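Local atomic coordinates of hypothetical protein TM1553 (Thermotoga maritima, PDB entry 1VRM), a protein that belongs to the ApbE family and, as in its relatives, probably binds flavin and transfers FMN from FAD to target proteins. Residues L49-M52 and K53-T56; G287-W290 and R291-V294. One frame throughout, in Å; residues are numbered along the deposited sequence.

Contact 1. Residues L49-M52 and K53-T56; sequences LEDM and KRIT
Asp51 and Arg54, one helical turn apart, run alongside each other in the same direction and form a salt bridge in which two guanidinium nitrogens grip a single carboxylate oxygen. Arg54 NE stands 2.9 Å from Asp51 OD1, and Arg54 NH2 is 3.0 Å from the same Asp51 OD1. The oxygen sits almost exactly in the guanidinium plane, at its edge, whereas both nitrogens reach the carboxylate from one face, well out of its plane; the two flat groups are turned 32° apart. The bend at chi3 of Arg54 (69°) turns NE and NH2 toward Asp51 OD1. The other oxygen, Asp51 OD2, has Ile55 CD1 3.5 Å away. On the other flank, Leu49 lays its isobutyl group against the aliphatic part of Lys53, with Leu49 CG 3.8 Å from Lys53 CE. Thr56 OG1 donates to Met52 O at 2.7 Å, and Thr56 N reaches that carbonyl from the opposite face. Selenomethionine Met52, an apolar residue, suits the buried side, where it meets Leu171, Val189 and Val30. Further out, Arg173 of helix 166-181 makes a salt bridge to Asp51 OD2, while Arg54 NH1 continues to Glu84 of helix 83-98. An alanine in place of Asp51 would probably leave the guanidinium groups of Arg54 and Arg173 close together without the negative charge that offsets theirs. Shared between two arginines, the buried acid is likely to be strongly stabilised as the anion, and its pair with Arg173 joins helix 41-58 to helix 166-181.

Contact 2. Residues G287-W290 and R291-V294; sequences GKDW and RKVV
Arg291 lies over one face of the Trp290 indole in a CH-pi contact: Arg291 CG is 3.5 Å from the centroid of the six-membered ring, only 4° off its normal. Further out, Trp290 CZ2 sits under the centre of the guanidinium, 3.5 Å from Arg291 CZ, with ring and guanidinium planes 33° apart. Trp290 can lie beneath its neighbour because chi1 of 70° places CG between its own backbone N and carbonyl carbon; Arg291, extended from CG to NE, then runs across the ring. Val294 CG2 meets the indole edge, 4.0 Å from Trp290 CE3, and inward from here the packing is close: Val293 and Val294 rest on Ile306, and Trp290 on Leu308. The outer side is polar and wetter. A water receives hydrogen bonds from Arg291 N and NH1 and donates to Asp289 OD1, bridging groups too far apart to pair directly, Asp289 OD1 and Arg291 NH1 being 5.6 Å apart. Lys292 N donates to Asp289 OD1, 3.2 Å away, from above the carboxylate plane. Carboxylate and water thus serve the amides of Lys292 and Arg291 at a kink, where the carbonyls four residues back do not. The whole is an amphipathic helix laid on an antiparallel sheet, its apolar side on strand 303-308.

In the fold
Contact 1 comes first along the chain, on helix 41-58, and contact 2 much later, near the end of helix 272-296. Their centres are 35 Å apart and their nearest atoms about 26 Å, on opposite sides of the chain's centre, so neither touches the other. What joins them is the antiparallel sheet: helix 41-58 packs on strands 19-25, 28-35 and 186-191, toward one end of the strand order, whereas helix 272-296 rests on strand 303-308, next to the outermost strand at the other. Both helices belong to the ApbE fold, in which one sheet thus carries helices at both ends of its strand order, contact 1 partly buried, contact 2 at the surface.

Contact 1. Residues L49-M52 and K53-T56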
loop_
_atom_site.group_PDB
_atom_site.type_symbol
_atom_site.label_atom_id
_atom_site.label_comp_id
_atom_site.label_asym_id
_atom_site.label_seq_id
_atom_site.Cartn_x
_atom_site.Cartn_y
_atom_site.Cartn_z
ATOM N N LEU A 49 -16.244 1.785 6.930
ATOM C CA LEU A 49 -15.949 3.061 6.305
ATOM C C LEU A 49 -15.436 4.063 7.316
ATOM O O LEU A 49 -14.464 4.827 7.065
ATOM C CB LEU A 49 -17.185 3.625 5.618
ATOM C CG LEU A 49 -16.884 4.916 4.827
ATOM C CD1 LEU A 49 -15.787 4.799 3.746
ATOM C CD2 LEU A 49 -18.224 5.423 4.241
ATOM N N GLU A 50 -16.058 4.060 8.491
ATOM C CA GLU A 50 -15.580 4.995 9.547
ATOM C C GLU A 50 -14.116 4.703 9.880
ATOM O O GLU A 50 -13.314 5.630 10.019
ATOM C CB GLU A 50 -16.421 4.878 10.798
ATOM C CG GLU A 50 -17.847 5.366 10.575
ATOM C CD GLU A 50 -18.725 5.162 11.833
ATOM O OE1 GLU A 50 -18.218 4.726 12.892
ATOM O OE2 GLU A 50 -19.933 5.427 11.700
ATOM N N ASP A 51 -13.768 3.433 10.013
ATOM C CA ASP A 51 -12.352 3.090 10.333
ATOM C C ASP A 51 -11.406 3.488 9.192
ATOM O O ASP A 51 -10.294 3.980 9.421
ATOM C CB ASP A 51 -12.230 1.630 10.655
ATOM C CG ASP A 51 -10.947 1.305 11.359
ATOM O OD1 ASP A 51 -10.728 1.910 12.422
ATOM O OD2 ASP A 51 -10.171 0.431 10.861
HETATM N N MSE A 52 -11.837 3.258 7.962
HETATM C CA MSE A 52 -10.999 3.617 6.799
HETATM C C MSE A 52 -10.733 5.120 6.775
HETATM O O MSE A 52 -9.595 5.565 6.518
HETATM C CB MSE A 52 -11.620 3.148 5.483
HETATM C CG MSE A 52 -11.591 1.690 5.392
HETATM SE SE MSE A 52 -12.592 1.191 3.698
HETATM C CE MSE A 52 -11.165 0.029 2.892
ATOM N N LYS A 53 -11.773 5.901 7.048
ATOM C CA LYS A 53 -11.618 7.352 7.124
ATOM C C LYS A 53 -10.756 7.762 8.312
ATOM O O LYS A 53 -9.887 8.640 8.183
ATOM C CB LYS A 53 -12.966 8.051 7.148
ATOM C CG LYS A 53 -13.734 7.884 5.839
ATOM C CD LYS A 53 -15.104 8.508 5.922
ATOM C CE LYS A 53 -15.743 8.549 4.543
ATOM N NZ LYS A 53 -14.784 8.991 3.497
ATOM N N ARG A 54 -10.947 7.119 9.445
ATOM C CA ARG A 54 -10.153 7.395 10.630
ATOM C C ARG A 54 -8.641 7.227 10.338
ATOM O O ARG A 54 -7.825 8.077 10.640
ATOM C CB ARG A 54 -10.554 6.452 11.742
ATOM C CG ARG A 54 -9.767 6.631 13.029
ATOM C CD ARG A 54 -10.111 5.580 14.049
ATOM N NE ARG A 54 -9.644 4.279 13.636
ATOM C CZ ARG A 54 -8.381 3.884 13.784
ATOM N NH1 ARG A 54 -7.496 4.693 14.386
ATOM N NH2 ARG A 54 -8.015 2.692 13.361
ATOM N N ILE A 55 -8.300 6.108 9.738
ATOM C CA ILE A 55 -6.914 5.771 9.362
ATOM C C ILE A 55 -6.406 6.806 8.330
ATOM O O ILE A 55 -5.251 7.226 8.357
ATOM C CB ILE A 55 -6.840 4.320 8.804
ATOM C CG1 ILE A 55 -7.103 3.379 9.948
ATOM C CG2 ILE A 55 -5.558 4.104 8.016
ATOM C CD1 ILE A 55 -7.369 1.995 9.481
ATOM N N THR A 56 -7.278 7.218 7.405
ATOM C CA THR A 56 -6.921 8.212 6.391
ATOM C C THR A 56 -6.349 9.484 7.036
ATOM O O THR A 56 -5.323 10.007 6.585
ATOM C CB THR A 56 -8.116 8.595 5.491
ATOM O OG1 THR A 56 -8.596 7.427 4.807
ATOM C CG2 THR A 56 -7.700 9.588 4.431
#

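Contact 2. Residues G287-W290 and R291-V294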
loop_
_atom_site.group_PDB
_atom_site.type_symbol
_atom_site.label_atom_id
_atom_site.label_comp_id
_atom_site.label_asym_id
_atom_site.label_seq_id
_atom_site.Cartn_x
_atom_site.Cartn_y
_atom_site.Cartn_z
ATOM N N GLY A 287 12.440 -3.665 -11.781
ATOM C CA GLY A 287 13.081 -2.996 -12.897
ATOM C C GLY A 287 14.575 -3.247 -12.938
ATOM O O GLY A 287 15.222 -2.903 -13.922
ATOM N N LYS A 288 15.134 -3.869 -11.905
ATOM C CA LYS A 288 16.559 -4.200 -11.878
ATOM C C LYS A 288 16.835 -5.688 -12.192
ATOM O O LYS A 288 17.742 -5.995 -12.951
ATOM C CB LYS A 288 17.147 -3.851 -10.524
ATOM C CG LYS A 288 16.958 -2.369 -10.144
ATOM C CD LYS A 288 16.936 -2.159 -8.656
ATOM C CE LYS A 288 16.509 -0.717 -8.348
ATOM N NZ LYS A 288 16.395 -0.506 -6.903
ATOM N N ASP A 289 16.104 -6.593 -11.547
ATOM C CA ASP A 289 16.271 -8.048 -11.814
ATOM C C ASP A 289 14.912 -8.718 -11.599
ATOM O O ASP A 289 14.623 -9.265 -10.520
ATOM C CB ASP A 289 17.391 -8.625 -10.930
ATOM C CG ASP A 289 17.768 -10.074 -11.296
ATOM O OD1 ASP A 289 16.996 -10.732 -12.038
ATOM O OD2 ASP A 289 18.844 -10.525 -10.867
ATOM N N TRP A 290 14.062 -8.648 -12.614
ATOM C CA TRP A 290 12.722 -9.189 -12.492
ATOM C C TRP A 290 12.750 -10.705 -12.226
ATOM O O TRP A 290 11.908 -11.231 -11.507
ATOM C CB TRP A 290 11.820 -8.864 -13.681
ATOM C CG TRP A 290 12.106 -9.535 -14.990
ATOM C CD1 TRP A 290 12.736 -8.973 -16.046
ATOM C CD2 TRP A 290 11.759 -10.872 -15.397
ATOM N NE1 TRP A 290 12.792 -9.836 -17.083
ATOM C CE2 TRP A 290 12.214 -11.020 -16.733
ATOM C CE3 TRP A 290 11.124 -11.951 -14.788
ATOM C CZ2 TRP A 290 12.039 -12.182 -17.445
ATOM C CZ3 TRP A 290 10.945 -13.096 -15.510
ATOM C CH2 TRP A 290 11.402 -13.202 -16.826
ATOM N N ARG A 291 13.713 -11.429 -12.809
ATOM C CA ARG A 291 13.736 -12.879 -12.604
ATOM C C ARG A 291 13.978 -13.225 -11.141
ATOM O O ARG A 291 13.385 -14.179 -10.630
ATOM C CB ARG A 291 14.849 -13.524 -13.476
ATOM C CG ARG A 291 14.574 -13.502 -14.937
ATOM C CD ARG A 291 15.744 -14.022 -15.744
ATOM N NE ARG A 291 15.444 -14.015 -17.173
ATOM C CZ ARG A 291 15.462 -12.916 -17.938
ATOM N NH1 ARG A 291 15.788 -11.719 -17.451
ATOM N NH2 ARG A 291 15.175 -13.017 -19.220
ATOM N N LYS A 292 14.853 -12.478 -10.476
ATOM C CA LYS A 292 15.142 -12.701 -9.094
ATOM C C LYS A 292 13.977 -12.333 -8.213
ATOM O O LYS A 292 13.728 -12.985 -7.195
ATOM C CB LYS A 292 16.425 -11.989 -8.696
ATOM C CG LYS A 292 17.012 -12.484 -7.437
ATOM C CD LYS A 292 18.446 -11.998 -7.281
ATOM C CE LYS A 292 19.030 -12.484 -5.983
ATOM N NZ LYS A 292 19.387 -13.920 -6.104
ATOM N N VAL A 293 13.270 -11.275 -8.575
ATOM C CA VAL A 293 12.028 -10.886 -7.865
ATOM C C VAL A 293 10.989 -12.004 -7.969
ATOM O O VAL A 293 10.395 -12.432 -6.976
ATOM C CB VAL A 293 11.492 -9.520 -8.376
ATOM C CG1 VAL A 293 10.145 -9.184 -7.749
ATOM C CG2 VAL A 293 12.530 -8.463 -8.078
ATOM N N VAL A 294 10.753 -12.521 -9.172
ATOM C CA VAL A 294 9.769 -13.569 -9.357
ATOM C C VAL A 294 10.143 -14.819 -8.568
ATOM O O VAL A 294 9.285 -15.508 -7.994
ATOM C CB VAL A 294 9.578 -13.883 -10.845
ATOM C CG1 VAL A 294 8.721 -15.133 -11.040
ATOM C CG2 VAL A 294 8.960 -12.692 -11.557
HETATM O O HOH W 1 16.048 -10.493 -14.720
#